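Motility protein B (Helicobacter pylori, PDB 3S02) probably forms, with MotA, the stator of the flagellar motor and may fasten it to the cell wall through this periplasmic OmpA-like domain. Local coordinates at residues Asn108-Asn113 / Asn122-Ile127. Numbering follows the deposited sequence.
Sequences NPIAPN and NNRVEI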
ATOM      1  N   ASN B 108      10.491  -7.713   4.429  1.00 27.17           N
ATOM      2  CA  ASN B 108      11.330  -6.595   3.976  1.00 29.87           C
ATOM      3  C   ASN B 108      12.090  -5.854   5.052  1.00 30.07           C
ATOM      4  O   ASN B 108      12.029  -4.612   5.100  1.00 30.99           O
ATOM      5  CB  ASN B 108      10.516  -5.585   3.160  1.00 30.36           C
ATOM      6  CG  ASN B 108      10.423  -5.992   1.728  1.00 34.99           C
ATOM      7  OD1 ASN B 108      11.302  -6.731   1.239  1.00 40.48           O
ATOM      8  ND2 ASN B 108       9.359  -5.563   1.038  1.00 37.69           N
ATOM      9  N   PRO B 109      12.826  -6.588   5.898  1.00 30.51           N
ATOM     10  CA  PRO B 109      13.645  -5.892   6.872  1.00 31.13           C
ATOM     11  C   PRO B 109      14.764  -5.134   6.173  1.00 32.08           C
ATOM     12  O   PRO B 109      15.183  -5.504   5.078  1.00 32.70           O
ATOM     13  CB  PRO B 109      14.209  -7.024   7.718  1.00 31.43           C
ATOM     14  CG  PRO B 109      14.184  -8.212   6.833  1.00 30.57           C
ATOM     15  CD  PRO B 109      12.985  -8.049   5.980  1.00 30.75           C
ATOM     16  N   ILE B 110      15.233  -4.070   6.790  1.00 33.29           N
ATOM     17  CA  ILE B 110      16.269  -3.258   6.191  1.00 34.64           C
ATOM     18  C   ILE B 110      17.610  -3.675   6.805  1.00 35.35           C
ATOM     19  O   ILE B 110      18.682  -3.388   6.269  1.00 35.95           O
ATOM     20  CB  ILE B 110      15.905  -1.753   6.327  1.00 34.97           C
ATOM     21  CG1 ILE B 110      15.892  -1.058   4.946  1.00 36.53           C
ATOM     22  CG2 ILE B 110      16.688  -1.032   7.425  1.00 35.39           C
ATOM     23  CD1 ILE B 110      17.259  -1.010   4.172  1.00 41.92           C
ATOM     24  N   ALA B 111      17.521  -4.412   7.911  1.00 35.64           N
ATOM     25  CA  ALA B 111      18.678  -4.966   8.605  1.00 35.91           C
ATOM     26  C   ALA B 111      18.309  -6.357   9.097  1.00 36.26           C
ATOM     27  O   ALA B 111      17.121  -6.668   9.279  1.00 36.12           O
ATOM     28  CB  ALA B 111      19.088  -4.074   9.772  1.00 35.71           C
ATOM     29  N   PRO B 112      19.313  -7.218   9.288  1.00 36.87           N
ATOM     30  CA  PRO B 112      19.003  -8.530   9.870  1.00 37.43           C
ATOM     31  C   PRO B 112      18.483  -8.379  11.307  1.00 37.18           C
ATOM     32  O   PRO B 112      18.998  -7.556  12.053  1.00 37.43           O
ATOM     33  CB  PRO B 112      20.361  -9.240   9.858  1.00 38.00           C
ATOM     34  CG  PRO B 112      21.360  -8.121   9.865  1.00 37.97           C
ATOM     35  CD  PRO B 112      20.753  -7.051   9.026  1.00 36.85           C
ATOM     36  N   ASN B 113      17.459  -9.141  11.665  1.00 36.87           N
ATOM     37  CA  ASN B 113      16.866  -9.094  12.997  1.00 37.25           C
ATOM     38  C   ASN B 113      17.712  -9.933  13.973  1.00 39.05           C
ATOM     39  O   ASN B 113      17.398 -11.104  14.246  1.00 39.61           O
ATOM     40  CB  ASN B 113      15.430  -9.621  12.940  1.00 36.24           C
ATOM     41  CG  ASN B 113      14.457  -8.598  12.419  1.00 33.84           C
ATOM     42  OD1 ASN B 113      14.288  -7.533  13.012  1.00 32.25           O
ATOM     43  ND2 ASN B 113      13.798  -8.912  11.306  1.00 30.45           N
ATOM     44  N   ASN B 122      14.189  -1.821  11.907  1.00 27.97           N
ATOM     45  CA  ASN B 122      13.156  -2.447  11.113  1.00 25.44           C
ATOM     46  C   ASN B 122      11.746  -1.999  11.461  1.00 24.37           C
ATOM     47  O   ASN B 122      10.816  -2.189  10.672  1.00 23.70           O
ATOM     48  CB  ASN B 122      13.271  -3.954  11.220  1.00 25.86           C
ATOM     49  CG  ASN B 122      14.475  -4.495  10.462  1.00 26.11           C
ATOM     50  OD1 ASN B 122      14.805  -3.997   9.377  1.00 25.02           O
ATOM     51  ND2 ASN B 122      15.153  -5.503  11.037  1.00 22.97           N
ATOM     52  N   ASN B 123      11.583  -1.391  12.631  1.00 23.13           N
ATOM     53  CA  ASN B 123      10.317  -0.756  12.973  1.00 22.39           C
ATOM     54  C   ASN B 123      10.235   0.625  12.319  1.00 21.08           C
ATOM     55  O   ASN B 123      10.914   1.548  12.752  1.00 20.86           O
ATOM     56  CB  ASN B 123      10.164  -0.647  14.488  1.00 22.47           C
ATOM     57  CG  ASN B 123       9.984  -1.987  15.135  1.00 24.99           C
ATOM     58  OD1 ASN B 123       9.086  -2.729  14.764  1.00 30.33           O
ATOM     59  ND2 ASN B 123      10.835  -2.319  16.107  1.00 24.77           N
ATOM     60  N   ARG B 124       9.429   0.767  11.269  1.00 19.45           N
ATOM     61  CA  ARG B 124       9.432   2.019  10.503  1.00 18.47           C
ATOM     62  C   ARG B 124       8.039   2.411  10.095  1.00 17.70           C
ATOM     63  O   ARG B 124       7.181   1.543   9.857  1.00 18.30           O
ATOM     64  CB  ARG B 124      10.306   1.915   9.230  1.00 17.98           C
ATOM     65  CG  ARG B 124      11.387   0.885   9.341  1.00 20.78           C
ATOM     66  CD  ARG B 124      12.442   0.878   8.293  1.00 22.59           C
ATOM     67  NE  ARG B 124      12.072   0.438   6.941  1.00 24.45           N
ATOM     68  CZ  ARG B 124      11.904  -0.817   6.492  1.00 24.78           C
ATOM     69  NH1 ARG B 124      11.958  -1.897   7.270  1.00 22.68           N
ATOM     70  NH2 ARG B 124      11.641  -0.978   5.202  1.00 25.39           N
ATOM     71  N   VAL B 125       7.820   3.717   9.982  1.00 16.09           N
ATOM     72  CA  VAL B 125       6.692   4.214   9.221  1.00 14.08           C
ATOM     73  C   VAL B 125       7.227   5.156   8.153  1.00 13.68           C
ATOM     74  O   VAL B 125       8.085   6.006   8.424  1.00 14.19           O
ATOM     75  CB  VAL B 125       5.622   4.869  10.096  1.00 14.48           C
ATOM     76  CG1 VAL B 125       4.459   5.309   9.249  1.00 13.57           C
ATOM     77  CG2 VAL B 125       5.142   3.900  11.206  1.00 12.88           C
ATOM     78  N   GLU B 126       6.768   4.973   6.922  1.00 12.55           N
ATOM     79  CA  GLU B 126       7.285   5.744   5.806  1.00 12.18           C
ATOM     80  C   GLU B 126       6.143   6.230   4.976  1.00 11.58           C
ATOM     81  O   GLU B 126       5.125   5.582   4.879  1.00 11.95           O
ATOM     82  CB  GLU B 126       8.214   4.919   4.925  1.00 11.04           C
ATOM     83  CG  GLU B 126       9.401   4.392   5.674  1.00 14.15           C
ATOM     84  CD  GLU B 126      10.281   3.450   4.856  1.00 15.02           C
ATOM     85  OE1 GLU B 126       9.847   3.004   3.763  1.00 13.51           O
ATOM     86  OE2 GLU B 126      11.385   3.133   5.354  1.00 14.01           O
ATOM     87  N   ILE B 127       6.325   7.385   4.368  1.00 11.57           N
ATOM     88  CA  ILE B 127       5.332   7.906   3.476  1.00 11.17           C
ATOM     89  C   ILE B 127       5.947   7.907   2.088  1.00 11.11           C
ATOM     90  O   ILE B 127       7.026   8.477   1.851  1.00 11.53           O
ATOM     91  CB  ILE B 127       4.898   9.308   3.894  1.00 11.66           C
ATOM     92  CG1 ILE B 127       4.483   9.316   5.372  1.00 10.50           C
ATOM     93  CG2 ILE B 127       3.737   9.746   3.035  1.00 11.70           C
ATOM     94  CD1 ILE B 127       4.110  10.684   5.852  1.00 10.36           C
TER
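I110 CB lies over one face of the R124 guanidinium, 4.0 Å above its plane and over its centre. Two oxygens sit at the edge of that group, near its plane: N108 O and E126 OE2. N108 O accepts a weak bond from R124 NH1 at 3.5 Å. E126 OE2 accepts from R124 NE at 3.2 Å in a salt bridge, although NE comes from above the carboxylate plane. The R124 chain bends at its third torsion (-70°), which is consistent with the turn of the guanidinium toward E126.

The second flat group is the amide of N122, a buried residue held by four bonds. N122 OD1 takes two backbone N-H groups in succession. I110 N is 2.6 Å from N122 OD1 and is tilted from the carbonyl plane. A111 N is 3.1 Å from N122 OD1 and lies in that plane on a lone pair. On the other branch, N122 ND2 gives to A111 O at 2.9 Å, close to its own amide plane. N122 ND2 also gives to N113 OD1 at 3.0 Å. The N122 and N113 amide planes are 64° apart, and ND2 stands above the plane of the N113 carbonyl. Both polar atoms of N122 are thus satisfied, and its rotation is fixed by the 108-113 loop.

The loop follows strand 99-103 and precedes helix 116-122, where A111 and P112 touch N118 and N113 touches R119. The N122 bonds thus tie this loop to the segment between that helix and strand 124-130. R124 begins strand 124-130 of the OmpA-like sheet. It pairs through its backbone with F60 of the antiparallel strand 54-60, and its side chain makes a cation-pi contact with the same residue. Strand 12-16 lies on the other side of strand 124-130.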